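Local coordinates for protein tartronic semialdehyde reductase (Salmonella typhimurium, PDB 1YB4) that catalyses the NAD(P)H-dependent reduction of tartronate semialdehyde (2-hydroxy-3-oxopropanoate) to (R)-glycerate, at residues E264-N272 and H279-M289; I20-V31 and E40-V49. One frame throughout, in Å; residues are numbered along the deposited sequence.

Interaction 1: residues E264-N272 and H279-M289; sequences ELFNTCAAN and HSAMVQALELM
L265 meets two selenomethionines with different branches. The methyl CE of M282 sits 3.4 Å from CB of L265 and also lies near CD1, whereas CD2 faces M289, 3.6 Å from its SE, the two side chains crossing at about a right angle. M282 gets there by a folded path: CG leaves anti to the backbone N (chi1 163°), then bends at chi2 and chi3 carry SE and CE back to the opposing helix.

The same selenium makes a Met-aromatic contact with F266. SE of M282 is 4.8 Å from the ring centroid and 40° off the ring normal, an oblique approach; CE1 of F266 is the nearest ring atom, 4.1 Å from SE.

Small residues mark the close passage of the backbones. SG of C269 lies 3.9 Å from CB of A285, and the axes of helices 264-271 and 283-289 approach to 8.6 Å at a crossing angle of 84°. This nearly perpendicular helix pair belongs to the all-helical C-terminal part of the chain, where helix 167-195 lies against L265 and L286.

Toward the end of helix 257-271, CD2 of L288 packs against CG2 of T268 at 3.8 Å and also touches the amide of N272. That amide is held by a bond within its own segment, N272 ND2 to T268 O, 2.7 Å. No hydrogen bond joins the two segments. T268 OG1 is hydrogen-bonded to M289 O of the third subunit and to N255 ND2 of the second, and L288 packs on L288 of the third subunit.

Interaction 2: residues I20-V31 and E40-V49; sequences INLARAGHQLHV and ELLSLGAVNV
OE1 of E40 is gripped by both terminal nitrogens of R24, NH2 at 2.8 Å and NH1 at 2.9 Å. The salt bridge is end-on but converges on one oxygen: E40 OE1 offers its anti lone pair to NH2, while NH1 arrives on the syn side, 33° out of the carboxylate plane. The N-H...O angles are correspondingly bent (137° for NH2), and the guanidinium and carboxylate planes stand 53° apart. An extended E40 chain reaches across I20, whose CD1 lies 3.6 Å from OE2 of E40; CG2 of I20 lies over one guanidinium face, offset toward its rim.

Next to this bridge the packing is apolar. CG1 of I20 meets CB of L41, and CD2 of L44 fits against CB of A23 at 3.8 Å. L41 and V31 reach toward each other tip to tip, while CG1 of V31 also touches CB of A46. Together these contacts hold helix 15-24 and strand 28-31 against the chain that follows them in the Rossmann-type nucleotide-binding domain. Strand 28-31 is an edge strand of the sheet within this chain, parallel to its neighbour 5-8. Helices 15-24 and 39-42 both finish in Schellman motifs, with G26 and G45 at positive phi; the second turns the chain from L41 and L42 back alongside the strand.

There the backbones join. V47 N donates to L29 O at 2.8 Å, and the CA of A46 makes a CA-H...O contact with the same oxygen. V31 N and V49 N reach V47 O from opposite faces of its carbonyl plane. Beside them, the H30 ring lies alongside V47, with CG1 of V49 at the ring edge, 3.2 Å from ND1 of H30; F58 stacks on the H30 ring.

How the interactions relate
Interactions 1 and 2 lie in different domains, the helical C-terminal one and the N-terminal nucleotide-binding one, on opposite sides of the chain's centre. Their centres are 41 Å apart and their nearest atoms about 22 Å apart, so neither touches the other. In interaction 2 the side chain of V31 comes near, without touching, a probable dinucleotide-binding glycine pattern. Interaction 1 adjoins other subunits of the tetramer, whereas no other chain of the assembly touches interaction 2. The side chain of K172, the predicted active-site residue, is about 10 Å from that of H279 in interaction 1, near but not in contact.

Interaction 1: residues E264-N272 and H279-M289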
ATOM      1  N   GLU A 264      -9.180   1.322  -2.549  1.00 26.82           N
ATOM      2  CA  GLU A 264      -9.372  -0.117  -2.395  1.00 27.27           C
ATOM      3  C   GLU A 264     -10.132  -0.444  -1.111  1.00 27.24           C
ATOM      4  O   GLU A 264     -10.943  -1.372  -1.084  1.00 25.18           O
ATOM      5  CB  GLU A 264      -8.019  -0.839  -2.405  1.00 26.71           C
ATOM      6  CG  GLU A 264      -7.273  -0.701  -3.709  1.00 29.33           C
ATOM      7  CD  GLU A 264      -8.143  -1.032  -4.914  1.00 28.68           C
ATOM      8  OE1 GLU A 264      -8.637  -2.176  -5.000  1.00 30.76           O
ATOM      9  OE2 GLU A 264      -8.336  -0.145  -5.773  1.00 26.89           O
ATOM     10  N   LEU A 265      -9.851   0.306  -0.048  1.00 26.01           N
ATOM     11  CA  LEU A 265     -10.542   0.094   1.221  1.00 27.43           C
ATOM     12  C   LEU A 265     -12.040   0.428   1.036  1.00 26.98           C
ATOM     13  O   LEU A 265     -12.913  -0.225   1.617  1.00 25.18           O
ATOM     14  CB  LEU A 265      -9.915   0.960   2.320  1.00 23.88           C
ATOM     15  CG  LEU A 265      -8.476   0.635   2.766  1.00 25.78           C
ATOM     16  CD1 LEU A 265      -8.005   1.680   3.757  1.00 18.92           C
ATOM     17  CD2 LEU A 265      -8.412  -0.741   3.403  1.00 22.52           C
ATOM     18  N   PHE A 266     -12.329   1.439   0.217  1.00 27.09           N
ATOM     19  CA  PHE A 266     -13.721   1.797  -0.067  1.00 29.39           C
ATOM     20  C   PHE A 266     -14.371   0.646  -0.819  1.00 28.51           C
ATOM     21  O   PHE A 266     -15.579   0.445  -0.735  1.00 30.71           O
ATOM     22  CB  PHE A 266     -13.825   3.072  -0.921  1.00 24.77           C
ATOM     23  CG  PHE A 266     -13.737   4.355  -0.124  1.00 24.27           C
ATOM     24  CD1 PHE A 266     -14.214   4.416   1.179  1.00 21.09           C
ATOM     25  CD2 PHE A 266     -13.195   5.508  -0.695  1.00 25.63           C
ATOM     26  CE1 PHE A 266     -14.152   5.591   1.899  1.00 23.34           C
ATOM     27  CE2 PHE A 266     -13.125   6.701   0.021  1.00 24.77           C
ATOM     28  CZ  PHE A 266     -13.604   6.742   1.319  1.00 24.98           C
ATOM     29  N   ASN A 267     -13.561  -0.104  -1.564  1.00 29.05           N
ATOM     30  CA  ASN A 267     -14.064  -1.242  -2.315  1.00 27.34           C
ATOM     31  C   ASN A 267     -14.491  -2.306  -1.321  1.00 27.51           C
ATOM     32  O   ASN A 267     -15.450  -3.039  -1.562  1.00 29.95           O
ATOM     33  CB  ASN A 267     -12.999  -1.812  -3.260  1.00 22.82           C
ATOM     34  CG  ASN A 267     -12.848  -1.005  -4.536  1.00 21.51           C
ATOM     35  OD1 ASN A 267     -13.734  -0.243  -4.903  1.00 21.89           O
ATOM     36  ND2 ASN A 267     -11.727  -1.187  -5.231  1.00 20.68           N
ATOM     37  N   THR A 268     -13.774  -2.394  -0.206  1.00 25.83           N
ATOM     38  CA  THR A 268     -14.119  -3.359   0.829  1.00 25.94           C
ATOM     39  C   THR A 268     -15.426  -2.913   1.492  1.00 24.92           C
ATOM     40  O   THR A 268     -16.272  -3.740   1.806  1.00 22.89           O
ATOM     41  CB  THR A 268     -12.957  -3.500   1.864  1.00 29.66           C
ATOM     42  OG1 THR A 268     -11.867  -4.196   1.244  1.00 30.76           O
ATOM     43  CG2 THR A 268     -13.389  -4.290   3.102  1.00 28.16           C
ATOM     44  N   CYS A 269     -15.616  -1.608   1.666  1.00 24.31           N
ATOM     45  CA  CYS A 269     -16.862  -1.126   2.255  1.00 27.78           C
ATOM     46  C   CYS A 269     -18.039  -1.484   1.322  1.00 30.64           C
ATOM     47  O   CYS A 269     -19.013  -2.131   1.746  1.00 30.68           O
ATOM     48  CB  CYS A 269     -16.818   0.391   2.479  1.00 27.09           C
ATOM     49  SG  CYS A 269     -15.572   0.980   3.688  1.00 30.42           S
ATOM     50  N   ALA A 270     -17.947  -1.082   0.056  1.00 29.81           N
ATOM     51  CA  ALA A 270     -19.007  -1.379  -0.908  1.00 30.82           C
ATOM     52  C   ALA A 270     -19.280  -2.869  -0.906  1.00 29.14           C
ATOM     53  O   ALA A 270     -20.421  -3.289  -0.980  1.00 34.07           O
ATOM     54  CB  ALA A 270     -18.604  -0.929  -2.306  1.00 33.12           C
ATOM     55  N   ALA A 271     -18.231  -3.667  -0.792  1.00 28.00           N
ATOM     56  CA  ALA A 271     -18.375  -5.114  -0.777  1.00 29.91           C
ATOM     57  C   ALA A 271     -19.123  -5.593   0.448  1.00 32.42           C
ATOM     58  O   ALA A 271     -19.612  -6.719   0.488  1.00 33.03           O
ATOM     59  CB  ALA A 271     -17.012  -5.771  -0.813  1.00 27.93           C
ATOM     60  N   ASN A 272     -19.203  -4.739   1.459  1.00 36.05           N
ATOM     61  CA  ASN A 272     -19.868  -5.112   2.693  1.00 36.75           C
ATOM     62  C   ASN A 272     -20.971  -4.130   3.086  1.00 38.15           C
ATOM     63  O   ASN A 272     -21.141  -3.806   4.259  1.00 38.29           O
ATOM     64  CB  ASN A 272     -18.817  -5.260   3.806  1.00 34.85           C
ATOM     65  CG  ASN A 272     -17.835  -6.417   3.543  1.00 36.02           C
ATOM     66  OD1 ASN A 272     -18.127  -7.578   3.834  1.00 36.37           O
ATOM     67  ND2 ASN A 272     -16.674  -6.098   2.972  1.00 33.96           N
ATOM     68  N   HIS A 279     -19.014   8.508   4.493  1.00 33.52           N
ATOM     69  CA  HIS A 279     -17.647   8.037   4.340  1.00 33.97           C
ATOM     70  C   HIS A 279     -16.914   7.816   5.658  1.00 36.18           C
ATOM     71  O   HIS A 279     -15.770   7.340   5.670  1.00 35.80           O
ATOM     72  CB  HIS A 279     -16.843   8.954   3.411  1.00 35.07           C
ATOM     73  CG  HIS A 279     -16.909  10.406   3.762  1.00 35.22           C
ATOM     74  ND1 HIS A 279     -16.299  11.377   2.997  1.00 33.74           N
ATOM     75  CD2 HIS A 279     -17.465  11.049   4.813  1.00 34.57           C
ATOM     76  CE1 HIS A 279     -16.471  12.557   3.565  1.00 33.11           C
ATOM     77  NE2 HIS A 279     -17.176  12.387   4.669  1.00 35.71           N
ATOM     78  N   SER A 280     -17.569   8.146   6.770  1.00 33.44           N
ATOM     79  CA  SER A 280     -16.969   7.918   8.076  1.00 31.61           C
ATOM     80  C   SER A 280     -17.099   6.413   8.310  1.00 29.43           C
ATOM     81  O   SER A 280     -16.449   5.837   9.183  1.00 31.56           O
ATOM     82  CB  SER A 280     -17.713   8.705   9.166  1.00 34.50           C
ATOM     83  OG  SER A 280     -19.088   8.362   9.202  1.00 38.42           O
ATOM     84  N   ALA A 281     -17.940   5.781   7.501  1.00 25.96           N
ATOM     85  CA  ALA A 281     -18.157   4.344   7.569  1.00 26.63           C
ATOM     86  C   ALA A 281     -16.883   3.584   7.176  1.00 28.98           C
ATOM     87  O   ALA A 281     -16.806   2.352   7.273  1.00 29.02           O
ATOM     88  CB  ALA A 281     -19.294   3.964   6.655  1.00 26.61           C
HETATM   89  N   MSE A 282     -15.898   4.339   6.712  1.00 28.59           N
HETATM   90  CA  MSE A 282     -14.604   3.805   6.324  1.00 31.20           C
HETATM   91  C   MSE A 282     -14.070   2.886   7.406  1.00 30.67           C
HETATM   92  O   MSE A 282     -13.524   1.828   7.115  1.00 32.53           O
HETATM   93  CB  MSE A 282     -13.620   4.966   6.121  1.00 37.76           C
HETATM   94  CG  MSE A 282     -12.144   4.598   6.108  1.00 42.97           C
HETATM   95 SE   MSE A 282     -11.632   3.650   4.513  1.00 56.35          SE
HETATM   96  CE  MSE A 282     -11.368   1.932   5.266  1.00 53.78           C
ATOM     97  N   VAL A 283     -14.243   3.302   8.657  1.00 29.93           N
ATOM     98  CA  VAL A 283     -13.741   2.567   9.809  1.00 27.13           C
ATOM     99  C   VAL A 283     -14.117   1.104   9.803  1.00 26.78           C
ATOM    100  O   VAL A 283     -13.376   0.253  10.307  1.00 29.90           O
ATOM    101  CB  VAL A 283     -14.220   3.227  11.137  1.00 27.01           C
ATOM    102  CG1 VAL A 283     -15.731   3.199  11.217  1.00 25.27           C
ATOM    103  CG2 VAL A 283     -13.585   2.528  12.341  1.00 23.69           C
ATOM    104  N   GLN A 284     -15.261   0.797   9.220  1.00 29.07           N
ATOM    105  CA  GLN A 284     -15.711  -0.588   9.176  1.00 31.09           C
ATOM    106  C   GLN A 284     -14.748  -1.486   8.402  1.00 28.18           C
ATOM    107  O   GLN A 284     -14.623  -2.671   8.705  1.00 25.76           O
ATOM    108  CB  GLN A 284     -17.114  -0.669   8.561  1.00 34.93           C
ATOM    109  CG  GLN A 284     -18.169   0.057   9.382  1.00 39.30           C
ATOM    110  CD  GLN A 284     -19.580  -0.258   8.931  1.00 42.18           C
ATOM    111  OE1 GLN A 284     -19.996   0.119   7.834  1.00 47.15           O
ATOM    112  NE2 GLN A 284     -20.322  -0.964   9.775  1.00 43.57           N
ATOM    113  N   ALA A 285     -14.065  -0.922   7.409  1.00 26.77           N
ATOM    114  CA  ALA A 285     -13.134  -1.708   6.614  1.00 26.98           C
ATOM    115  C   ALA A 285     -11.990  -2.194   7.470  1.00 27.01           C
ATOM    116  O   ALA A 285     -11.588  -3.347   7.371  1.00 26.64           O
ATOM    117  CB  ALA A 285     -12.613  -0.900   5.459  1.00 28.79           C
ATOM    118  N   LEU A 286     -11.460  -1.319   8.317  1.00 27.88           N
ATOM    119  CA  LEU A 286     -10.368  -1.735   9.178  1.00 28.50           C
ATOM    120  C   LEU A 286     -10.860  -2.614  10.327  1.00 29.77           C
ATOM    121  O   LEU A 286     -10.122  -3.466  10.826  1.00 28.25           O
ATOM    122  CB  LEU A 286      -9.607  -0.519   9.696  1.00 26.75           C
ATOM    123  CG  LEU A 286      -8.897   0.106   8.496  1.00 26.21           C
ATOM    124  CD1 LEU A 286      -9.797   1.111   7.842  1.00 23.82           C
ATOM    125  CD2 LEU A 286      -7.647   0.753   8.933  1.00 27.36           C
ATOM    126  N   GLU A 287     -12.109  -2.419  10.746  1.00 32.37           N
ATOM    127  CA  GLU A 287     -12.651  -3.257  11.814  1.00 31.82           C
ATOM    128  C   GLU A 287     -12.715  -4.673  11.253  1.00 30.54           C
ATOM    129  O   GLU A 287     -12.348  -5.627  11.924  1.00 30.85           O
ATOM    130  CB  GLU A 287     -14.044  -2.784  12.240  1.00 29.19           C
ATOM    131  CG  GLU A 287     -14.033  -1.458  12.985  1.00 32.53           C
ATOM    132  CD  GLU A 287     -15.429  -0.928  13.256  1.00 32.52           C
ATOM    133  OE1 GLU A 287     -16.285  -1.049  12.357  1.00 34.26           O
ATOM    134  OE2 GLU A 287     -15.671  -0.380  14.351  1.00 30.07           O
ATOM    135  N   LEU A 288     -13.157  -4.799  10.006  1.00 30.89           N
ATOM    136  CA  LEU A 288     -13.265  -6.103   9.349  1.00 30.32           C
ATOM    137  C   LEU A 288     -11.891  -6.778   9.245  1.00 32.72           C
ATOM    138  O   LEU A 288     -11.737  -7.969   9.555  1.00 29.88           O
ATOM    139  CB  LEU A 288     -13.855  -5.924   7.945  1.00 27.78           C
ATOM    140  CG  LEU A 288     -14.077  -7.175   7.092  1.00 31.07           C
ATOM    141  CD1 LEU A 288     -15.047  -8.090   7.790  1.00 31.32           C
ATOM    142  CD2 LEU A 288     -14.628  -6.791   5.723  1.00 29.99           C
HETATM  143  N   MSE A 289     -10.903  -5.995   8.816  1.00 31.95           N
HETATM  144  CA  MSE A 289      -9.547  -6.478   8.631  1.00 32.52           C
HETATM  145  C   MSE A 289      -8.807  -6.799   9.927  1.00 31.86           C
HETATM  146  O   MSE A 289      -7.736  -7.406   9.900  1.00 34.84           O
HETATM  147  CB  MSE A 289      -8.770  -5.459   7.789  1.00 36.96           C
HETATM  148  CG  MSE A 289      -9.293  -5.361   6.344  1.00 42.42           C
HETATM  149 SE   MSE A 289      -9.056  -3.648   5.447  1.00 50.61          SE
HETATM  150  CE  MSE A 289      -7.228  -3.891   4.843  1.00 50.41           C
TER

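Interaction 2: residues I20-V31 and E40-V49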
ATOM      1  N   ILE A  20     -32.802  26.788  -7.279  1.00 36.65           N
ATOM      2  CA  ILE A  20     -33.841  27.305  -6.392  1.00 38.02           C
ATOM      3  C   ILE A  20     -33.324  28.479  -5.552  1.00 38.58           C
ATOM      4  O   ILE A  20     -34.057  29.421  -5.289  1.00 38.71           O
ATOM      5  CB  ILE A  20     -34.380  26.210  -5.450  1.00 36.20           C
ATOM      6  CG1 ILE A  20     -35.104  25.143  -6.268  1.00 36.49           C
ATOM      7  CG2 ILE A  20     -35.319  26.819  -4.421  1.00 36.97           C
ATOM      8  CD1 ILE A  20     -35.891  24.143  -5.432  1.00 37.69           C
ATOM      9  N   ASN A  21     -32.068  28.431  -5.128  1.00 39.39           N
ATOM     10  CA  ASN A  21     -31.526  29.537  -4.349  1.00 40.68           C
ATOM     11  C   ASN A  21     -31.300  30.789  -5.203  1.00 39.02           C
ATOM     12  O   ASN A  21     -31.486  31.901  -4.723  1.00 37.75           O
ATOM     13  CB  ASN A  21     -30.209  29.145  -3.675  1.00 43.07           C
ATOM     14  CG  ASN A  21     -30.386  28.824  -2.215  1.00 46.43           C
ATOM     15  OD1 ASN A  21     -31.044  27.852  -1.856  1.00 47.75           O
ATOM     16  ND2 ASN A  21     -29.804  29.652  -1.355  1.00 50.89           N
ATOM     17  N   LEU A  22     -30.880  30.613  -6.453  1.00 36.74           N
ATOM     18  CA  LEU A  22     -30.653  31.755  -7.338  1.00 35.55           C
ATOM     19  C   LEU A  22     -31.998  32.397  -7.712  1.00 38.88           C
ATOM     20  O   LEU A  22     -32.130  33.628  -7.755  1.00 38.12           O
ATOM     21  CB  LEU A  22     -29.925  31.312  -8.608  1.00 30.74           C
ATOM     22  CG  LEU A  22     -28.460  30.889  -8.465  1.00 26.86           C
ATOM     23  CD1 LEU A  22     -27.980  30.361  -9.787  1.00 19.21           C
ATOM     24  CD2 LEU A  22     -27.601  32.075  -8.030  1.00 26.00           C
ATOM     25  N   ALA A  23     -32.994  31.552  -7.969  1.00 39.12           N
ATOM     26  CA  ALA A  23     -34.321  32.024  -8.330  1.00 39.07           C
ATOM     27  C   ALA A  23     -34.957  32.752  -7.148  1.00 40.18           C
ATOM     28  O   ALA A  23     -35.628  33.773  -7.315  1.00 40.32           O
ATOM     29  CB  ALA A  23     -35.180  30.848  -8.762  1.00 38.15           C
ATOM     30  N   ARG A  24     -34.722  32.234  -5.952  1.00 41.30           N
ATOM     31  CA  ARG A  24     -35.274  32.821  -4.740  1.00 44.21           C
ATOM     32  C   ARG A  24     -34.695  34.202  -4.465  1.00 46.31           C
ATOM     33  O   ARG A  24     -35.253  34.960  -3.680  1.00 48.52           O
ATOM     34  CB  ARG A  24     -34.996  31.915  -3.537  1.00 45.73           C
ATOM     35  CG  ARG A  24     -35.788  32.259  -2.280  1.00 46.19           C
ATOM     36  CD  ARG A  24     -36.847  31.195  -2.016  1.00 47.04           C
ATOM     37  NE  ARG A  24     -36.247  29.929  -1.615  1.00 46.49           N
ATOM     38  CZ  ARG A  24     -36.915  28.784  -1.552  1.00 47.13           C
ATOM     39  NH1 ARG A  24     -36.298  27.667  -1.170  1.00 47.64           N
ATOM     40  NH2 ARG A  24     -38.198  28.758  -1.883  1.00 41.38           N
ATOM     41  N   ALA A  25     -33.574  34.532  -5.094  1.00 47.12           N
ATOM     42  CA  ALA A  25     -32.966  35.838  -4.870  1.00 47.95           C
ATOM     43  C   ALA A  25     -33.444  36.882  -5.872  1.00 49.41           C
ATOM     44  O   ALA A  25     -32.950  38.011  -5.876  1.00 48.96           O
ATOM     45  CB  ALA A  25     -31.459  35.732  -4.918  1.00 47.55           C
ATOM     46  N   GLY A  26     -34.391  36.502  -6.726  1.00 51.45           N
ATOM     47  CA  GLY A  26     -34.928  37.439  -7.700  1.00 54.23           C
ATOM     48  C   GLY A  26     -34.451  37.279  -9.133  1.00 55.08           C
ATOM     49  O   GLY A  26     -35.003  37.892 -10.052  1.00 56.76           O
ATOM     50  N   HIS A  27     -33.427  36.461  -9.336  1.00 55.19           N
ATOM     51  CA  HIS A  27     -32.890  36.256 -10.673  1.00 55.26           C
ATOM     52  C   HIS A  27     -33.836  35.460 -11.562  1.00 54.59           C
ATOM     53  O   HIS A  27     -34.634  34.653 -11.085  1.00 54.44           O
ATOM     54  CB  HIS A  27     -31.532  35.561 -10.580  1.00 55.47           C
ATOM     55  CG  HIS A  27     -30.504  36.367  -9.855  1.00 56.99           C
ATOM     56  ND1 HIS A  27     -29.910  37.480 -10.409  1.00 58.84           N
ATOM     57  CD2 HIS A  27     -30.028  36.275  -8.591  1.00 57.05           C
ATOM     58  CE1 HIS A  27     -29.115  38.043  -9.515  1.00 59.42           C
ATOM     59  NE2 HIS A  27     -29.170  37.332  -8.402  1.00 57.17           N
ATOM     60  N   GLN A  28     -33.762  35.715 -12.862  1.00 55.24           N
ATOM     61  CA  GLN A  28     -34.601  34.996 -13.802  1.00 55.22           C
ATOM     62  C   GLN A  28     -33.709  33.940 -14.418  1.00 52.72           C
ATOM     63  O   GLN A  28     -32.694  34.253 -15.042  1.00 52.71           O
ATOM     64  CB  GLN A  28     -35.141  35.929 -14.889  1.00 59.14           C
ATOM     65  CG  GLN A  28     -36.502  35.494 -15.418  1.00 67.41           C
ATOM     66  CD  GLN A  28     -37.620  35.652 -14.382  1.00 73.07           C
ATOM     67  OE1 GLN A  28     -37.550  35.114 -13.267  1.00 74.66           O
ATOM     68  NE2 GLN A  28     -38.661  36.394 -14.755  1.00 74.44           N
ATOM     69  N   LEU A  29     -34.088  32.687 -14.228  1.00 50.59           N
ATOM     70  CA  LEU A  29     -33.310  31.580 -14.737  1.00 49.84           C
ATOM     71  C   LEU A  29     -33.972  30.756 -15.813  1.00 49.66           C
ATOM     72  O   LEU A  29     -35.155  30.424 -15.734  1.00 49.25           O
ATOM     73  CB  LEU A  29     -32.938  30.638 -13.595  1.00 51.65           C
ATOM     74  CG  LEU A  29     -31.666  30.893 -12.793  1.00 52.51           C
ATOM     75  CD1 LEU A  29     -31.616  32.318 -12.265  1.00 54.07           C
ATOM     76  CD2 LEU A  29     -31.626  29.887 -11.659  1.00 54.39           C
ATOM     77  N   HIS A  30     -33.186  30.424 -16.825  1.00 48.38           N
ATOM     78  CA  HIS A  30     -33.659  29.574 -17.890  1.00 49.09           C
ATOM     79  C   HIS A  30     -32.903  28.290 -17.589  1.00 49.19           C
ATOM     80  O   HIS A  30     -31.688  28.213 -17.763  1.00 47.90           O
ATOM     81  CB  HIS A  30     -33.281  30.162 -19.245  1.00 50.92           C
ATOM     82  CG  HIS A  30     -34.206  31.245 -19.709  1.00 50.27           C
ATOM     83  ND1 HIS A  30     -35.416  30.979 -20.310  1.00 49.63           N
ATOM     84  CD2 HIS A  30     -34.084  32.596 -19.686  1.00 50.57           C
ATOM     85  CE1 HIS A  30     -35.999  32.119 -20.641  1.00 49.19           C
ATOM     86  NE2 HIS A  30     -35.211  33.114 -20.275  1.00 49.23           N
ATOM     87  N   VAL A  31     -33.633  27.297 -17.092  1.00 49.55           N
ATOM     88  CA  VAL A  31     -33.045  26.026 -16.706  1.00 50.54           C
ATOM     89  C   VAL A  31     -33.308  24.909 -17.697  1.00 52.06           C
ATOM     90  O   VAL A  31     -34.050  25.083 -18.660  1.00 51.93           O
ATOM     91  CB  VAL A  31     -33.575  25.583 -15.335  1.00 50.15           C
ATOM     92  CG1 VAL A  31     -33.492  26.748 -14.354  1.00 50.45           C
ATOM     93  CG2 VAL A  31     -34.998  25.084 -15.462  1.00 46.58           C
ATOM     94  N   GLU A  40     -41.048  23.733  -7.318  1.00 59.12           N
ATOM     95  CA  GLU A  40     -40.575  24.896  -6.576  1.00 57.48           C
ATOM     96  C   GLU A  40     -39.866  25.959  -7.406  1.00 57.56           C
ATOM     97  O   GLU A  40     -40.171  27.145  -7.263  1.00 54.75           O
ATOM     98  CB  GLU A  40     -39.674  24.462  -5.416  1.00 58.32           C
ATOM     99  CG  GLU A  40     -39.348  25.600  -4.454  1.00 58.21           C
ATOM    100  CD  GLU A  40     -38.708  25.125  -3.165  1.00 60.27           C
ATOM    101  OE1 GLU A  40     -38.403  25.977  -2.302  1.00 58.16           O
ATOM    102  OE2 GLU A  40     -38.511  23.897  -3.015  1.00 62.22           O
ATOM    103  N   LEU A  41     -38.928  25.556  -8.264  1.00 56.92           N
ATOM    104  CA  LEU A  41     -38.228  26.546  -9.077  1.00 58.89           C
ATOM    105  C   LEU A  41     -39.036  26.920 -10.314  1.00 58.88           C
ATOM    106  O   LEU A  41     -38.843  27.993 -10.883  1.00 59.26           O
ATOM    107  CB  LEU A  41     -36.819  26.078  -9.487  1.00 57.54           C
ATOM    108  CG  LEU A  41     -36.606  25.014 -10.561  1.00 58.99           C
ATOM    109  CD1 LEU A  41     -35.154  25.040 -11.031  1.00 57.45           C
ATOM    110  CD2 LEU A  41     -36.965  23.653 -10.009  1.00 60.81           C
ATOM    111  N   LEU A  42     -39.938  26.047 -10.743  1.00 58.10           N
ATOM    112  CA  LEU A  42     -40.752  26.398 -11.893  1.00 58.01           C
ATOM    113  C   LEU A  42     -41.638  27.548 -11.434  1.00 59.22           C
ATOM    114  O   LEU A  42     -41.662  28.609 -12.058  1.00 61.41           O
ATOM    115  CB  LEU A  42     -41.604  25.213 -12.362  1.00 55.73           C
ATOM    116  CG  LEU A  42     -40.919  24.272 -13.359  1.00 55.87           C
ATOM    117  CD1 LEU A  42     -41.834  23.113 -13.709  1.00 54.87           C
ATOM    118  CD2 LEU A  42     -40.545  25.048 -14.618  1.00 56.48           C
ATOM    119  N   SER A  43     -42.330  27.346 -10.318  1.00 59.01           N
ATOM    120  CA  SER A  43     -43.219  28.363  -9.767  1.00 59.49           C
ATOM    121  C   SER A  43     -42.445  29.428  -9.000  1.00 58.48           C
ATOM    122  O   SER A  43     -42.909  29.910  -7.967  1.00 57.56           O
ATOM    123  CB  SER A  43     -44.233  27.723  -8.817  1.00 62.56           C
ATOM    124  OG  SER A  43     -43.621  27.401  -7.575  1.00 61.89           O
ATOM    125  N   LEU A  44     -41.270  29.791  -9.502  1.00 57.75           N
ATOM    126  CA  LEU A  44     -40.437  30.789  -8.844  1.00 54.91           C
ATOM    127  C   LEU A  44     -39.795  31.666  -9.906  1.00 55.67           C
ATOM    128  O   LEU A  44     -39.023  32.572  -9.590  1.00 55.43           O
ATOM    129  CB  LEU A  44     -39.364  30.095  -7.990  1.00 54.23           C
ATOM    130  CG  LEU A  44     -38.632  30.839  -6.865  1.00 51.99           C
ATOM    131  CD1 LEU A  44     -39.621  31.412  -5.878  1.00 52.09           C
ATOM    132  CD2 LEU A  44     -37.696  29.881  -6.142  1.00 52.75           C
ATOM    133  N   GLY A  45     -40.121  31.388 -11.171  1.00 56.44           N
ATOM    134  CA  GLY A  45     -39.585  32.182 -12.266  1.00 57.35           C
ATOM    135  C   GLY A  45     -38.812  31.415 -13.320  1.00 57.89           C
ATOM    136  O   GLY A  45     -38.795  31.786 -14.498  1.00 58.87           O
ATOM    137  N   ALA A  46     -38.156  30.344 -12.897  1.00 57.06           N
ATOM    138  CA  ALA A  46     -37.377  29.536 -13.807  1.00 55.07           C
ATOM    139  C   ALA A  46     -38.233  29.082 -14.980  1.00 54.49           C
ATOM    140  O   ALA A  46     -39.371  28.638 -14.812  1.00 52.53           O
ATOM    141  CB  ALA A  46     -36.798  28.324 -13.072  1.00 55.12           C
ATOM    142  N   VAL A  47     -37.665  29.219 -16.170  1.00 55.98           N
ATOM    143  CA  VAL A  47     -38.317  28.824 -17.407  1.00 56.68           C
ATOM    144  C   VAL A  47     -37.639  27.553 -17.887  1.00 58.64           C
ATOM    145  O   VAL A  47     -36.515  27.609 -18.387  1.00 57.42           O
ATOM    146  CB  VAL A  47     -38.144  29.901 -18.495  1.00 54.67           C
ATOM    147  CG1 VAL A  47     -38.922  29.513 -19.730  1.00 51.28           C
ATOM    148  CG2 VAL A  47     -38.588  31.256 -17.974  1.00 54.31           C
ATOM    149  N   ASN A  48     -38.313  26.414 -17.737  1.00 61.11           N
ATOM    150  CA  ASN A  48     -37.742  25.130 -18.146  1.00 63.35           C
ATOM    151  C   ASN A  48     -37.668  24.983 -19.669  1.00 66.07           C
ATOM    152  O   ASN A  48     -38.344  24.132 -20.248  1.00 66.34           O
ATOM    153  CB  ASN A  48     -38.572  23.977 -17.567  1.00 62.30           C
ATOM    154  CG  ASN A  48     -37.980  22.613 -17.878  1.00 61.30           C
ATOM    155  OD1 ASN A  48     -38.607  21.587 -17.626  1.00 62.60           O
ATOM    156  ND2 ASN A  48     -36.771  22.595 -18.419  1.00 60.29           N
ATOM    157  N   VAL A  49     -36.840  25.802 -20.313  1.00 70.37           N
ATOM    158  CA  VAL A  49     -36.703  25.737 -21.756  1.00 73.95           C
ATOM    159  C   VAL A  49     -36.303  24.300 -22.085  1.00 77.33           C
ATOM    160  O   VAL A  49     -35.242  23.797 -21.693  1.00 77.37           O
ATOM    161  CB  VAL A  49     -35.673  26.770 -22.269  1.00 73.51           C
ATOM    162  CG1 VAL A  49     -35.827  28.066 -21.469  1.00 75.68           C
ATOM    163  CG2 VAL A  49     -34.264  26.243 -22.175  1.00 73.38           C
TER